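Local coordinates for protein ORF10 (PDB 6RIW) that forms the ketosynthase–chain length factor didomain of a polyunsaturated fatty acid synthase, which probably extends the acyl chain by condensation on an acyl carrier protein, at residues V148-F153 and K939-V944; K387-A392 and T414-W419; S799-A804 and S826-K831. All blocks are in the same frame, centred on the assembly; numbering follows the deposited sequence.

The contacts sample one thiolase-type didomain from surface to interior. Interaction 1, a surface contact, sets a turn of the ketosynthase half against a loop near the end of the modelled chain; a histidine and a leucine carry it. Interaction 2, partly buried in the same half, pairs two short antiparallel strands and packs an isoleucine against a tryptophan at one end. Interaction 3 is the buried one: parallel strands in the second half continue into loops where a glutamate and a lysine each bond backbone atoms of the other segment. None touch or share a strand or helix; interactions 2 and 3, on opposite sides of the chain's centre, are both nested in the chain loop closed by interaction 1.

Interaction 1. Residues V148-F153 and K939-V944; sequences VLHPDF and KHLNKV
The CD1 methyl of L941 lies over one face of the H150 imidazole, 3.8 Å from the ring centroid and 18° off its normal, a CH-pi contact made tip to tip. H150 opens a type I beta turn, H150 to F153, that follows helix 129-148 of the ketosynthase half; L941 belongs to the loop beyond helix 929-934, so the contact joins parts of the chain nearly 800 residues apart. Anti to the backbone N (chi1 -163°), CG of H150 is set out on the side of the 939-944 loop. H150 ND1 accepts from D152 N at 2.9 Å, in the ring plane, and H150 NE2 donates to K939 O, also at 2.9 Å. The two bonds together fix the rotation of the imidazole and hold its face toward the leucine. L941 CD1 also rests 3.6 Å from F153 N, so one methyl touches both the ring and the turn backbone. Q608 of helix 597-608 donates to the carbonyls of both D152 and N942, tying the two segments to a third element. On the aspartate side a water bridges the two segments, donating to D152 OD2 at 2.8 Å and accepting from L941 N at 3.0 Å.

Interaction 2. Residues K387-A392 and T414-W419; sequences KGLIPA and TTTVSW
I390, with CG1 anti to the carbonyl carbon (chi1 -66°), and W419, with CG anti to the backbone N (chi1 -163°), bring a branched aliphatic chain against an indole at one end of a two-stranded antiparallel sheet. The strands, 389-390 and 417-418, belong to the ketosynthase half, and G388, with positive phi, carries the chain out of helix 374-387 into the first of them. I390 CG1 comes within 3.6 Å of W419 CE3, and the neighbouring CD1 sits over the six-membered ring, 4.1 Å from its centroid and displaced toward the rim, in a CH-pi contact. The indole is anchored at its other end by D326, whose OD2 receives the NE1 hydrogen, and Y327 touches both W419 and I390. On the same face of the sheet V417 turns its CG2 methyl to I390 CB, 3.9 Å away.

I390 and V417 form a hydrogen-bonded pair: I390 N gives to V417 O at 2.9 Å, nearly straight, and V417 N returns a bond to I390 O at 3.0 Å. The bond from W419 N to G388 O is more bent, its donor standing above the carbonyl plane. L389 and S418 face the other side. Past the strands the pairing gives way to water, which takes the hydrogen of A392 N at 2.8 Å and lies 2.9 Å from T416 OG1.

Interaction 3. Residues S799-A804 and S826-K831; sequences SVEAHA and SISSVK
K831 NZ is gripped from more than one side: it donates to H803 O at 2.7 Å, in the carbonyl plane and on a lone pair. K831 NZ also donates to a water 3.0 Å away. The same water stands 2.6 Å from H803 ND1. The contact joins the two strands of a beta-alpha-beta unit of the thiolase fold, strand 797-801, helix 808-821 and strand 826-828, in the second, chain length factor half. In related ketosynthases the loop after the first strand carries an active-site histidine and the loop after the second a lysine; H803 and K831 probably occupy the corresponding places, and H836 also touches K831. The extended lysine bends only at its end (chi4 60°), which turns NZ back to the H803 carbonyl.

A second polar cluster centres on E801. A bend at chi2 swings CD toward the 826-831 loop, and E801 OE2 accepts from V830 N, 2.8 Å away, in an almost straight bond on the syn lone pair; a water also reaches this oxygen. The other oxygen, OE1, forms a salt bridge with K848 of helix 841-854, which in turn bonds S828 OG. A backbone N-H at a helix start and a lysine may both be expected to stabilise negative charge on the carboxylate. Just beyond, S829 OG accepts from K831 N at 3.0 Å, a capping bond for helix 831-834.

Behind these loops the parallel strands pair: V800 N gives to S826 O at 2.9 Å and V800 O accepts from S828 N; A802 N continues the pattern to S828 O. On the V800–I827 face, I827 CG2 packs 3.7 Å from A802 CB. At the loop end, A804 CB presses against S829 CB at 3.5 Å, a tight carbon pair.

Interaction 1. Residues V148-F153 and K939-V944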
# COMPACT_ATOMS: atom_id res chain seq x y z
N VAL A 148 -37.63 -11.96 4.47
CA VAL A 148 -38.36 -11.02 5.32
C VAL A 148 -39.59 -10.46 4.61
O VAL A 148 -40.68 -10.40 5.19
CB VAL A 148 -37.42 -9.89 5.79
CG1 VAL A 148 -38.19 -8.79 6.45
CG2 VAL A 148 -36.37 -10.44 6.76
N LEU A 149 -39.44 -10.06 3.35
CA LEU A 149 -40.42 -9.22 2.65
C LEU A 149 -41.30 -9.98 1.68
O LEU A 149 -42.53 -9.82 1.70
CB LEU A 149 -39.69 -8.10 1.90
CG LEU A 149 -38.83 -7.16 2.74
CD1 LEU A 149 -38.01 -6.22 1.85
CD2 LEU A 149 -39.70 -6.38 3.71
N HIS A 150 -40.71 -10.81 0.84
CA HIS A 150 -41.40 -11.34 -0.32
C HIS A 150 -40.44 -12.27 -1.05
O HIS A 150 -39.29 -11.88 -1.32
CB HIS A 150 -41.87 -10.20 -1.23
CG HIS A 150 -42.91 -10.59 -2.22
ND1 HIS A 150 -42.69 -11.54 -3.20
CD2 HIS A 150 -44.18 -10.15 -2.40
CE1 HIS A 150 -43.78 -11.67 -3.93
NE2 HIS A 150 -44.70 -10.85 -3.46
N PRO A 151 -40.87 -13.49 -1.37
CA PRO A 151 -39.99 -14.43 -2.10
C PRO A 151 -39.53 -13.90 -3.44
O PRO A 151 -38.51 -14.37 -3.96
CB PRO A 151 -40.86 -15.67 -2.26
CG PRO A 151 -42.27 -15.18 -2.12
CD PRO A 151 -42.21 -14.07 -1.13
N ASP A 152 -40.23 -12.94 -4.02
CA ASP A 152 -39.85 -12.36 -5.30
C ASP A 152 -39.12 -11.03 -5.16
O ASP A 152 -38.88 -10.36 -6.17
CB ASP A 152 -41.10 -12.20 -6.18
CG ASP A 152 -41.78 -13.53 -6.49
OD1 ASP A 152 -41.07 -14.55 -6.69
OD2 ASP A 152 -43.02 -13.57 -6.52
N PHE A 153 -38.78 -10.62 -3.94
CA PHE A 153 -37.93 -9.45 -3.79
C PHE A 153 -36.60 -9.67 -4.51
O PHE A 153 -36.04 -10.77 -4.49
CB PHE A 153 -37.66 -9.15 -2.31
CG PHE A 153 -36.72 -8.00 -2.12
CD1 PHE A 153 -37.21 -6.70 -2.07
CD2 PHE A 153 -35.35 -8.20 -2.05
CE1 PHE A 153 -36.35 -5.63 -1.92
CE2 PHE A 153 -34.49 -7.11 -1.91
CZ PHE A 153 -34.99 -5.84 -1.85
N LYS A 939 -48.70 -9.26 -2.99
CA LYS A 939 -48.54 -8.41 -4.17
C LYS A 939 -47.77 -9.13 -5.28
O LYS A 939 -46.98 -10.05 -5.03
CB LYS A 939 -47.83 -7.11 -3.81
CG LYS A 939 -48.48 -6.35 -2.68
CD LYS A 939 -49.61 -5.46 -3.19
CE LYS A 939 -49.87 -4.29 -2.23
NZ LYS A 939 -48.88 -3.18 -2.42
N HIS A 940 -48.02 -8.72 -6.52
CA HIS A 940 -47.18 -9.09 -7.65
C HIS A 940 -46.07 -8.05 -7.77
O HIS A 940 -46.36 -6.86 -7.91
CB HIS A 940 -47.99 -9.16 -8.94
CG HIS A 940 -49.03 -10.24 -8.94
ND1 HIS A 940 -50.27 -10.08 -8.37
CD2 HIS A 940 -49.00 -11.50 -9.44
CE1 HIS A 940 -50.97 -11.19 -8.51
NE2 HIS A 940 -50.23 -12.07 -9.16
N LEU A 941 -44.81 -8.49 -7.70
CA LEU A 941 -43.67 -7.60 -7.89
C LEU A 941 -43.20 -7.64 -9.34
O LEU A 941 -43.18 -8.72 -9.95
CB LEU A 941 -42.50 -7.98 -6.98
CG LEU A 941 -42.79 -8.14 -5.48
CD1 LEU A 941 -41.52 -8.33 -4.64
CD2 LEU A 941 -43.61 -6.95 -4.99
N ASN A 942 -42.78 -6.50 -9.87
CA ASN A 942 -42.05 -6.50 -11.13
C ASN A 942 -40.63 -7.01 -10.91
O ASN A 942 -40.04 -6.82 -9.85
CB ASN A 942 -41.94 -5.09 -11.73
CG ASN A 942 -43.22 -4.31 -11.66
OD1 ASN A 942 -44.29 -4.81 -12.02
ND2 ASN A 942 -43.11 -3.06 -11.19
N LYS A 943 -40.07 -7.65 -11.93
CA LYS A 943 -38.64 -7.96 -11.88
C LYS A 943 -37.83 -6.67 -12.00
O LYS A 943 -38.21 -5.75 -12.72
CB LYS A 943 -38.27 -8.94 -13.00
CG LYS A 943 -38.91 -10.32 -12.84
CD LYS A 943 -37.94 -11.42 -13.26
CE LYS A 943 -38.55 -12.30 -14.35
NZ LYS A 943 -39.90 -12.78 -13.94
N VAL A 944 -36.71 -6.60 -11.26
CA VAL A 944 -35.82 -5.45 -11.41
C VAL A 944 -35.07 -5.55 -12.73
O VAL A 944 -34.90 -6.63 -13.32
CB VAL A 944 -34.82 -5.32 -10.24
CG1 VAL A 944 -35.56 -5.09 -8.95
CG2 VAL A 944 -33.95 -6.58 -10.17
O HOH W 1 -44.28 -11.41 -7.84

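Interaction 2. Residues K387-A392 and T414-W419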
# COMPACT_ATOMS: atom_id res chain seq x y z
N LYS A 387 13.80 26.29 -15.87
CA LYS A 387 13.33 27.44 -16.63
C LYS A 387 13.56 28.78 -15.93
O LYS A 387 13.39 29.83 -16.57
CB LYS A 387 11.84 27.28 -16.95
CG LYS A 387 11.54 26.06 -17.80
CD LYS A 387 10.09 26.01 -18.20
CE LYS A 387 9.83 24.92 -19.25
NZ LYS A 387 10.60 25.16 -20.50
N GLY A 388 13.93 28.79 -14.65
CA GLY A 388 14.15 30.04 -13.95
C GLY A 388 12.92 30.86 -13.66
O GLY A 388 13.03 32.08 -13.43
N LEU A 389 11.73 30.24 -13.65
CA LEU A 389 10.47 30.91 -13.37
C LEU A 389 9.71 30.13 -12.30
O LEU A 389 9.76 28.90 -12.28
CB LEU A 389 9.57 31.03 -14.61
CG LEU A 389 10.04 31.87 -15.80
CD1 LEU A 389 9.20 31.57 -17.04
CD2 LEU A 389 9.97 33.35 -15.43
N ILE A 390 9.00 30.85 -11.44
CA ILE A 390 8.19 30.22 -10.40
C ILE A 390 6.72 30.55 -10.62
O ILE A 390 6.33 31.73 -10.55
CB ILE A 390 8.66 30.63 -9.00
CG1 ILE A 390 10.08 30.10 -8.75
CG2 ILE A 390 7.68 30.13 -7.95
CD1 ILE A 390 10.75 30.67 -7.52
N PRO A 391 5.88 29.56 -10.90
CA PRO A 391 4.44 29.83 -11.08
C PRO A 391 3.77 30.22 -9.77
O PRO A 391 4.26 29.97 -8.67
CB PRO A 391 3.89 28.50 -11.60
CG PRO A 391 5.10 27.71 -12.05
CD PRO A 391 6.24 28.17 -11.20
N ALA A 392 2.60 30.83 -9.92
CA ALA A 392 1.79 31.27 -8.79
C ALA A 392 1.16 30.09 -8.05
O ALA A 392 0.92 29.01 -8.62
CB ALA A 392 0.68 32.20 -9.27
N THR A 414 1.95 34.96 -6.03
CA THR A 414 0.59 34.82 -6.52
C THR A 414 0.50 35.18 -8.00
O THR A 414 -0.60 35.26 -8.56
CB THR A 414 -0.35 35.69 -5.69
OG1 THR A 414 0.02 37.07 -5.86
CG2 THR A 414 -0.24 35.31 -4.22
N THR A 415 1.65 35.39 -8.64
CA THR A 415 1.79 35.48 -10.08
C THR A 415 3.08 34.76 -10.44
O THR A 415 3.88 34.42 -9.57
CB THR A 415 1.82 36.93 -10.56
OG1 THR A 415 1.73 36.98 -11.99
CG2 THR A 415 3.11 37.60 -10.10
N THR A 416 3.30 34.56 -11.74
CA THR A 416 4.59 34.04 -12.19
C THR A 416 5.68 35.06 -11.88
O THR A 416 5.53 36.25 -12.20
CB THR A 416 4.56 33.74 -13.68
OG1 THR A 416 3.51 32.82 -13.98
CG2 THR A 416 5.90 33.13 -14.12
N VAL A 417 6.76 34.61 -11.24
CA VAL A 417 7.87 35.49 -10.90
C VAL A 417 9.17 34.91 -11.43
O VAL A 417 9.29 33.70 -11.67
CB VAL A 417 7.99 35.76 -9.38
CG1 VAL A 417 6.66 36.24 -8.81
CG2 VAL A 417 8.47 34.50 -8.67
N SER A 418 10.14 35.79 -11.63
CA SER A 418 11.48 35.36 -11.97
C SER A 418 12.11 34.69 -10.75
O SER A 418 11.72 34.93 -9.60
CB SER A 418 12.32 36.55 -12.42
OG SER A 418 12.00 36.89 -13.76
N TRP A 419 13.08 33.83 -11.02
CA TRP A 419 13.78 33.15 -9.94
C TRP A 419 14.53 34.18 -9.10
O TRP A 419 15.27 35.01 -9.66
CB TRP A 419 14.75 32.11 -10.50
CG TRP A 419 15.19 31.13 -9.46
CD1 TRP A 419 16.25 31.25 -8.62
CD2 TRP A 419 14.54 29.90 -9.14
NE1 TRP A 419 16.32 30.15 -7.79
CE2 TRP A 419 15.28 29.30 -8.09
CE3 TRP A 419 13.42 29.23 -9.65
CZ2 TRP A 419 14.93 28.07 -7.54
CZ3 TRP A 419 13.07 28.01 -9.09
CH2 TRP A 419 13.83 27.44 -8.06
O HOH W 2 1.53 31.41 -12.49

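Interaction 3. Residues S799-A804 and S826-K831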
# COMPACT_ATOMS: atom_id res chain seq x y z
N SER A 799 19.10 -27.75 4.29
CA SER A 799 17.70 -28.02 4.00
C SER A 799 17.15 -26.81 3.26
O SER A 799 17.78 -25.75 3.21
CB SER A 799 16.91 -28.32 5.27
OG SER A 799 16.92 -27.22 6.17
N VAL A 800 15.96 -26.97 2.69
CA VAL A 800 15.38 -26.00 1.77
C VAL A 800 13.95 -25.73 2.22
O VAL A 800 13.17 -26.68 2.37
CB VAL A 800 15.39 -26.48 0.31
CG1 VAL A 800 14.81 -25.41 -0.60
CG2 VAL A 800 16.79 -26.81 -0.11
N GLU A 801 13.63 -24.46 2.42
CA GLU A 801 12.28 -24.03 2.76
C GLU A 801 11.63 -23.62 1.45
O GLU A 801 11.84 -22.52 0.95
CB GLU A 801 12.31 -22.91 3.80
CG GLU A 801 10.98 -22.24 4.09
CD GLU A 801 10.03 -23.11 4.88
OE1 GLU A 801 10.47 -24.17 5.42
OE2 GLU A 801 8.82 -22.72 4.95
N ALA A 802 10.89 -24.54 0.84
CA ALA A 802 10.28 -24.24 -0.45
C ALA A 802 9.09 -23.30 -0.27
O ALA A 802 8.47 -23.26 0.80
CB ALA A 802 9.82 -25.53 -1.14
N HIS A 803 8.77 -22.55 -1.32
CA HIS A 803 7.53 -21.77 -1.32
C HIS A 803 6.33 -22.69 -1.15
O HIS A 803 5.47 -22.46 -0.29
CB HIS A 803 7.45 -20.96 -2.62
CG HIS A 803 6.33 -19.98 -2.67
ND1 HIS A 803 6.17 -18.96 -1.75
CD2 HIS A 803 5.30 -19.85 -3.55
CE1 HIS A 803 5.09 -18.26 -2.05
NE2 HIS A 803 4.54 -18.78 -3.14
N ALA A 804 6.27 -23.77 -1.95
CA ALA A 804 5.27 -24.83 -1.86
C ALA A 804 3.85 -24.28 -1.69
O ALA A 804 3.12 -24.65 -0.77
CB ALA A 804 5.61 -25.80 -0.73
N SER A 826 16.87 -31.87 2.29
CA SER A 826 15.44 -32.12 2.42
C SER A 826 14.66 -30.84 2.16
O SER A 826 15.12 -29.74 2.45
CB SER A 826 15.14 -32.68 3.81
OG SER A 826 15.58 -31.78 4.83
N ILE A 827 13.45 -31.00 1.62
CA ILE A 827 12.58 -29.89 1.23
C ILE A 827 11.34 -29.93 2.11
O ILE A 827 10.72 -31.00 2.26
CB ILE A 827 12.22 -29.96 -0.26
CG1 ILE A 827 13.46 -29.81 -1.14
CG2 ILE A 827 11.16 -28.90 -0.63
CD1 ILE A 827 13.19 -30.14 -2.62
N SER A 828 10.96 -28.80 2.69
CA SER A 828 9.72 -28.73 3.45
C SER A 828 9.14 -27.33 3.31
O SER A 828 9.76 -26.45 2.70
CB SER A 828 9.96 -29.10 4.92
OG SER A 828 10.65 -28.06 5.61
N SER A 829 7.95 -27.11 3.88
CA SER A 829 7.36 -25.77 3.86
C SER A 829 6.50 -25.56 5.10
O SER A 829 5.70 -26.43 5.47
CB SER A 829 6.49 -25.53 2.62
OG SER A 829 5.76 -24.29 2.72
N VAL A 830 6.65 -24.38 5.70
CA VAL A 830 5.85 -23.96 6.82
C VAL A 830 4.37 -23.91 6.47
O VAL A 830 3.52 -23.92 7.36
CB VAL A 830 6.36 -22.57 7.29
CG1 VAL A 830 5.99 -21.49 6.28
CG2 VAL A 830 5.85 -22.25 8.69
N LYS A 831 4.03 -23.86 5.18
CA LYS A 831 2.60 -23.82 4.83
C LYS A 831 1.89 -25.13 5.18
O LYS A 831 0.65 -25.15 5.35
CB LYS A 831 2.43 -23.51 3.34
CG LYS A 831 2.95 -22.11 3.00
CD LYS A 831 2.65 -21.74 1.54
CE LYS A 831 3.26 -20.36 1.13
NZ LYS A 831 4.76 -20.40 1.30
O HOH W 3 13.31 -28.13 4.89
O HOH W 4 7.17 -22.07 2.71
O HOH W 5 6.63 -18.10 0.65